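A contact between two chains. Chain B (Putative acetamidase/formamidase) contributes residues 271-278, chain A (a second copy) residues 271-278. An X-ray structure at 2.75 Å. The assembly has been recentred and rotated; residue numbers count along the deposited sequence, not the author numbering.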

ATOM      1  N   ARG B 271      -5.507  -0.757  -5.762  1.00 34.08           N
ATOM      2  CA  ARG B 271      -4.271  -0.275  -5.152  1.00 34.86           C
ATOM      3  C   ARG B 271      -4.541  -0.337  -3.650  1.00 34.48           C
ATOM      4  O   ARG B 271      -5.647   0.012  -3.226  1.00 34.96           O
ATOM      5  CB  ARG B 271      -3.901   1.154  -5.528  1.00 37.11           C
ATOM      6  CG  ARG B 271      -3.499   1.371  -6.969  1.00 38.56           C
ATOM      7  CD  ARG B 271      -2.781   2.709  -7.104  1.00 41.24           C
ATOM      8  NE  ARG B 271      -2.306   2.952  -8.468  1.00 43.16           N
ATOM      9  CZ  ARG B 271      -1.435   3.902  -8.819  1.00 45.60           C
ATOM     10  NH1 ARG B 271      -0.894   4.706  -7.906  1.00 46.99           N
ATOM     11  NH2 ARG B 271      -1.071   4.028 -10.098  1.00 46.94           N
ATOM     12  N   PRO B 272      -3.573  -0.758  -2.830  1.00 33.91           N
ATOM     13  CA  PRO B 272      -2.238  -1.172  -3.264  1.00 33.73           C
ATOM     14  C   PRO B 272      -2.262  -2.528  -3.975  1.00 32.61           C
ATOM     15  O   PRO B 272      -3.325  -3.152  -4.079  1.00 32.30           O
ATOM     16  CB  PRO B 272      -1.453  -1.204  -1.963  1.00 34.15           C
ATOM     17  CG  PRO B 272      -2.474  -1.549  -0.932  1.00 34.03           C
ATOM     18  CD  PRO B 272      -3.747  -0.890  -1.371  1.00 33.87           C
ATOM     19  N   LEU B 273      -1.109  -2.975  -4.465  1.00 32.61           N
ATOM     20  CA  LEU B 273      -1.064  -4.231  -5.223  1.00 32.13           C
ATOM     21  C   LEU B 273      -1.530  -5.464  -4.432  1.00 31.50           C
ATOM     22  O   LEU B 273      -2.044  -6.395  -5.043  1.00 30.87           O
ATOM     23  CB  LEU B 273       0.324  -4.448  -5.861  1.00 32.56           C
ATOM     24  CG  LEU B 273       0.473  -5.593  -6.874  1.00 32.20           C
ATOM     25  CD1 LEU B 273      -0.403  -5.333  -8.091  1.00 32.20           C
ATOM     26  CD2 LEU B 273       1.920  -5.767  -7.307  1.00 32.99           C
ATOM     27  N   GLU B 274      -1.371  -5.470  -3.099  1.00 32.39           N
ATOM     28  CA  GLU B 274      -1.836  -6.603  -2.281  1.00 32.64           C
ATOM     29  C   GLU B 274      -3.354  -6.793  -2.406  1.00 32.23           C
ATOM     30  O   GLU B 274      -3.851  -7.922  -2.431  1.00 32.15           O
ATOM     31  CB  GLU B 274      -1.700  -6.407  -0.757  1.00 33.42           C
ATOM     32  CG  GLU B 274      -0.430  -5.959  -0.112  1.00 34.53           C
ATOM     33  CD  GLU B 274      -0.214  -4.463  -0.124  1.00 35.02           C
ATOM     34  OE1 GLU B 274      -0.261  -3.926  -1.223  1.00 35.08           O
ATOM     35  OE2 GLU B 274       0.102  -3.865   0.950  1.00 35.47           O
ATOM     36  N   ASP B 275      -4.086  -5.681  -2.399  1.00 32.47           N
ATOM     37  CA  ASP B 275      -5.534  -5.753  -2.470  1.00 33.47           C
ATOM     38  C   ASP B 275      -6.007  -6.252  -3.823  1.00 33.25           C
ATOM     39  O   ASP B 275      -7.033  -6.940  -3.898  1.00 32.45           O
ATOM     40  CB  ASP B 275      -6.190  -4.422  -2.071  1.00 34.87           C
ATOM     41  CG  ASP B 275      -6.180  -4.182  -0.557  1.00 36.12           C
ATOM     42  OD1 ASP B 275      -5.804  -5.109   0.215  1.00 35.63           O
ATOM     43  OD2 ASP B 275      -6.592  -3.063  -0.153  1.00 38.19           O
ATOM     44  N   ALA B 276      -5.256  -5.935  -4.879  1.00 33.26           N
ATOM     45  CA  ALA B 276      -5.610  -6.420  -6.205  1.00 33.16           C
ATOM     46  C   ALA B 276      -5.484  -7.938  -6.189  1.00 33.26           C
ATOM     47  O   ALA B 276      -6.341  -8.658  -6.728  1.00 34.25           O
ATOM     48  CB  ALA B 276      -4.703  -5.825  -7.260  1.00 33.54           C
ATOM     49  N   THR B 277      -4.417  -8.415  -5.545  1.00 32.75           N
ATOM     50  CA  THR B 277      -4.152  -9.849  -5.437  1.00 32.43           C
ATOM     51  C   THR B 277      -5.192 -10.545  -4.544  1.00 32.29           C
ATOM     52  O   THR B 277      -5.611 -11.652  -4.841  1.00 33.47           O
ATOM     53  CB  THR B 277      -2.748 -10.117  -4.891  1.00 32.60           C
ATOM     54  OG1 THR B 277      -1.793  -9.304  -5.586  1.00 32.69           O
ATOM     55  CG2 THR B 277      -2.394 -11.599  -5.035  1.00 33.07           C
ATOM     56  N   ARG B 278      -5.576  -9.909  -3.437  1.00 31.74           N
ATOM     57  CA  ARG B 278      -6.605 -10.469  -2.535  1.00 31.34           C
ATOM     58  C   ARG B 278      -7.920 -10.667  -3.257  1.00 31.04           C
ATOM     59  O   ARG B 278      -8.544 -11.722  -3.147  1.00 30.89           O
ATOM     60  CB  ARG B 278      -6.824  -9.558  -1.333  1.00 31.13           C
ATOM     61  CG  ARG B 278      -5.773  -9.725  -0.269  1.00 31.26           C
ATOM     62  CD  ARG B 278      -5.809  -8.577   0.696  1.00 31.42           C
ATOM     63  NE  ARG B 278      -4.884  -8.772   1.801  1.00 31.56           N
ATOM     64  CZ  ARG B 278      -4.367  -7.797   2.541  1.00 31.97           C
ATOM     65  NH1 ARG B 278      -4.598  -6.514   2.261  1.00 31.96           N
ATOM     66  NH2 ARG B 278      -3.549  -8.109   3.539  1.00 32.85           N
TER
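Chain A, residues 271-278: RPLEDATR

Chain A lies on chain B through the same residues of each copy, near the start of the same helix. The peptide bonds before B:Pro272 and A:Pro272 are cis, both prolines are N-cap residues, and the helices run from B:Leu273 and A:Leu273 onward. The two helices cross at 108° between their N-to-C directions, with axes 9.7 Å apart at closest approach. Register is like to like: CA of B:Leu273 is 5.3 Å from CA of A:Leu273.

The first-turn amides of B:Leu273 and A:Leu273 have no earlier helical carbonyl to bind, and each takes a carboxylate from the other chain. B:Leu273 N donates to A:Glu274 OE1 at 2.8 Å. The reciprocal bond, A:Leu273 N to B:Glu274 OE1, is weak at 3.3 Å. The exchange is not exact: the two bonds differ in length, and chi1 is p in A:Glu274 and m in B:Glu274. Like charges also lie close, with B:Glu274 OE1 3.7 Å from A:Glu274 OE1.

Apolar contacts fill in beside these bonds. B:Pro272 CB is 4.0 Å from A:Pro272 CB, and B:Leu273 CG is 3.9 Å from A:Leu273 CD2.

Two further polar contacts lie within each chain. B:Thr277 OG1 donates to B:Leu273 O at 3.0 Å, as A:Thr277 OG1 does to A:Leu273 O. B:Arg278 NH1 forms a salt bridge with B:Asp275 OD1 at 2.8 Å, as A:Arg278 NH1 does with A:Asp275 OD1.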

ATOM      1  N   ARG A 271       6.735  -4.029   1.833  1.00 31.01           N
ATOM      2  CA  ARG A 271       5.311  -3.735   1.866  1.00 32.02           C
ATOM      3  C   ARG A 271       5.223  -2.243   1.539  1.00 33.05           C
ATOM      4  O   ARG A 271       6.053  -1.476   2.035  1.00 33.76           O
ATOM      5  CB  ARG A 271       4.650  -3.987   3.211  1.00 32.77           C
ATOM      6  CG  ARG A 271       4.539  -5.446   3.616  1.00 32.77           C
ATOM      7  CD  ARG A 271       3.508  -5.594   4.734  1.00 33.77           C
ATOM      8  NE  ARG A 271       3.327  -6.981   5.147  1.00 33.70           N
ATOM      9  CZ  ARG A 271       2.327  -7.426   5.912  1.00 34.97           C
ATOM     10  NH1 ARG A 271       1.370  -6.595   6.333  1.00 36.40           N
ATOM     11  NH2 ARG A 271       2.259  -8.726   6.231  1.00 34.58           N
ATOM     12  N   PRO A 272       4.251  -1.807   0.734  1.00 33.41           N
ATOM     13  CA  PRO A 272       3.224  -2.657   0.128  1.00 33.25           C
ATOM     14  C   PRO A 272       3.788  -3.530  -0.993  1.00 32.16           C
ATOM     15  O   PRO A 272       4.978  -3.418  -1.313  1.00 31.63           O
ATOM     16  CB  PRO A 272       2.206  -1.643  -0.386  1.00 34.49           C
ATOM     17  CG  PRO A 272       3.020  -0.428  -0.689  1.00 34.95           C
ATOM     18  CD  PRO A 272       4.101  -0.395   0.349  1.00 34.37           C
ATOM     19  N   LEU A 273       2.950  -4.376  -1.594  1.00 31.79           N
ATOM     20  CA  LEU A 273       3.450  -5.303  -2.619  1.00 31.10           C
ATOM     21  C   LEU A 273       4.067  -4.607  -3.843  1.00 31.66           C
ATOM     22  O   LEU A 273       4.952  -5.167  -4.473  1.00 31.79           O
ATOM     23  CB  LEU A 273       2.372  -6.335  -3.018  1.00 30.87           C
ATOM     24  CG  LEU A 273       2.824  -7.506  -3.918  1.00 30.18           C
ATOM     25  CD1 LEU A 273       3.837  -8.380  -3.206  1.00 29.06           C
ATOM     26  CD2 LEU A 273       1.664  -8.351  -4.406  1.00 30.58           C
ATOM     27  N   GLU A 274       3.607  -3.407  -4.190  1.00 32.79           N
ATOM     28  CA  GLU A 274       4.198  -2.693  -5.349  1.00 33.58           C
ATOM     29  C   GLU A 274       5.646  -2.328  -5.109  1.00 33.55           C
ATOM     30  O   GLU A 274       6.436  -2.364  -6.051  1.00 33.64           O
ATOM     31  CB  GLU A 274       3.417  -1.461  -5.843  1.00 35.19           C
ATOM     32  CG  GLU A 274       2.964  -0.395  -4.850  1.00 36.45           C
ATOM     33  CD  GLU A 274       1.639  -0.730  -4.166  1.00 37.00           C
ATOM     34  OE1 GLU A 274       1.418  -1.937  -3.799  1.00 36.39           O
ATOM     35  OE2 GLU A 274       0.858   0.211  -3.951  1.00 37.84           O
ATOM     36  N   ASP A 275       5.999  -1.961  -3.876  1.00 33.41           N
ATOM     37  CA  ASP A 275       7.391  -1.613  -3.581  1.00 33.09           C
ATOM     38  C   ASP A 275       8.293  -2.839  -3.656  1.00 32.01           C
ATOM     39  O   ASP A 275       9.458  -2.719  -4.047  1.00 32.06           O
ATOM     40  CB  ASP A 275       7.526  -0.865  -2.259  1.00 33.60           C
ATOM     41  CG  ASP A 275       7.089   0.608  -2.362  1.00 35.37           C
ATOM     42  OD1 ASP A 275       6.790   1.091  -3.482  1.00 36.31           O
ATOM     43  OD2 ASP A 275       7.052   1.305  -1.310  1.00 36.22           O
ATOM     44  N   ALA A 276       7.754  -4.009  -3.315  1.00 30.63           N
ATOM     45  CA  ALA A 276       8.536  -5.236  -3.408  1.00 29.78           C
ATOM     46  C   ALA A 276       8.848  -5.470  -4.872  1.00 30.26           C
ATOM     47  O   ALA A 276       9.976  -5.839  -5.233  1.00 29.92           O
ATOM     48  CB  ALA A 276       7.778  -6.417  -2.839  1.00 29.03           C
ATOM     49  N   THR A 277       7.843  -5.232  -5.716  1.00 30.94           N
ATOM     50  CA  THR A 277       7.987  -5.406  -7.165  1.00 31.49           C
ATOM     51  C   THR A 277       8.937  -4.367  -7.763  1.00 31.29           C
ATOM     52  O   THR A 277       9.713  -4.694  -8.639  1.00 31.69           O
ATOM     53  CB  THR A 277       6.620  -5.319  -7.871  1.00 32.52           C
ATOM     54  OG1 THR A 277       5.668  -6.141  -7.179  1.00 32.89           O
ATOM     55  CG2 THR A 277       6.733  -5.753  -9.319  1.00 32.99           C
ATOM     56  N   ARG A 278       8.851  -3.117  -7.305  1.00 31.58           N
ATOM     57  CA  ARG A 278       9.756  -2.050  -7.777  1.00 32.35           C
ATOM     58  C   ARG A 278      11.208  -2.399  -7.496  1.00 32.02           C
ATOM     59  O   ARG A 278      12.067  -2.270  -8.367  1.00 32.28           O
ATOM     60  CB  ARG A 278       9.423  -0.720  -7.120  1.00 32.90           C
ATOM     61  CG  ARG A 278       8.252  -0.025  -7.755  1.00 33.71           C
ATOM     62  CD  ARG A 278       7.715   1.064  -6.862  1.00 34.45           C
ATOM     63  NE  ARG A 278       6.628   1.777  -7.517  1.00 35.50           N
ATOM     64  CZ  ARG A 278       5.656   2.434  -6.887  1.00 36.44           C
ATOM     65  NH1 ARG A 278       5.563   2.430  -5.557  1.00 36.20           N
ATOM     66  NH2 ARG A 278       4.723   3.052  -7.605  1.00 37.69           N
TER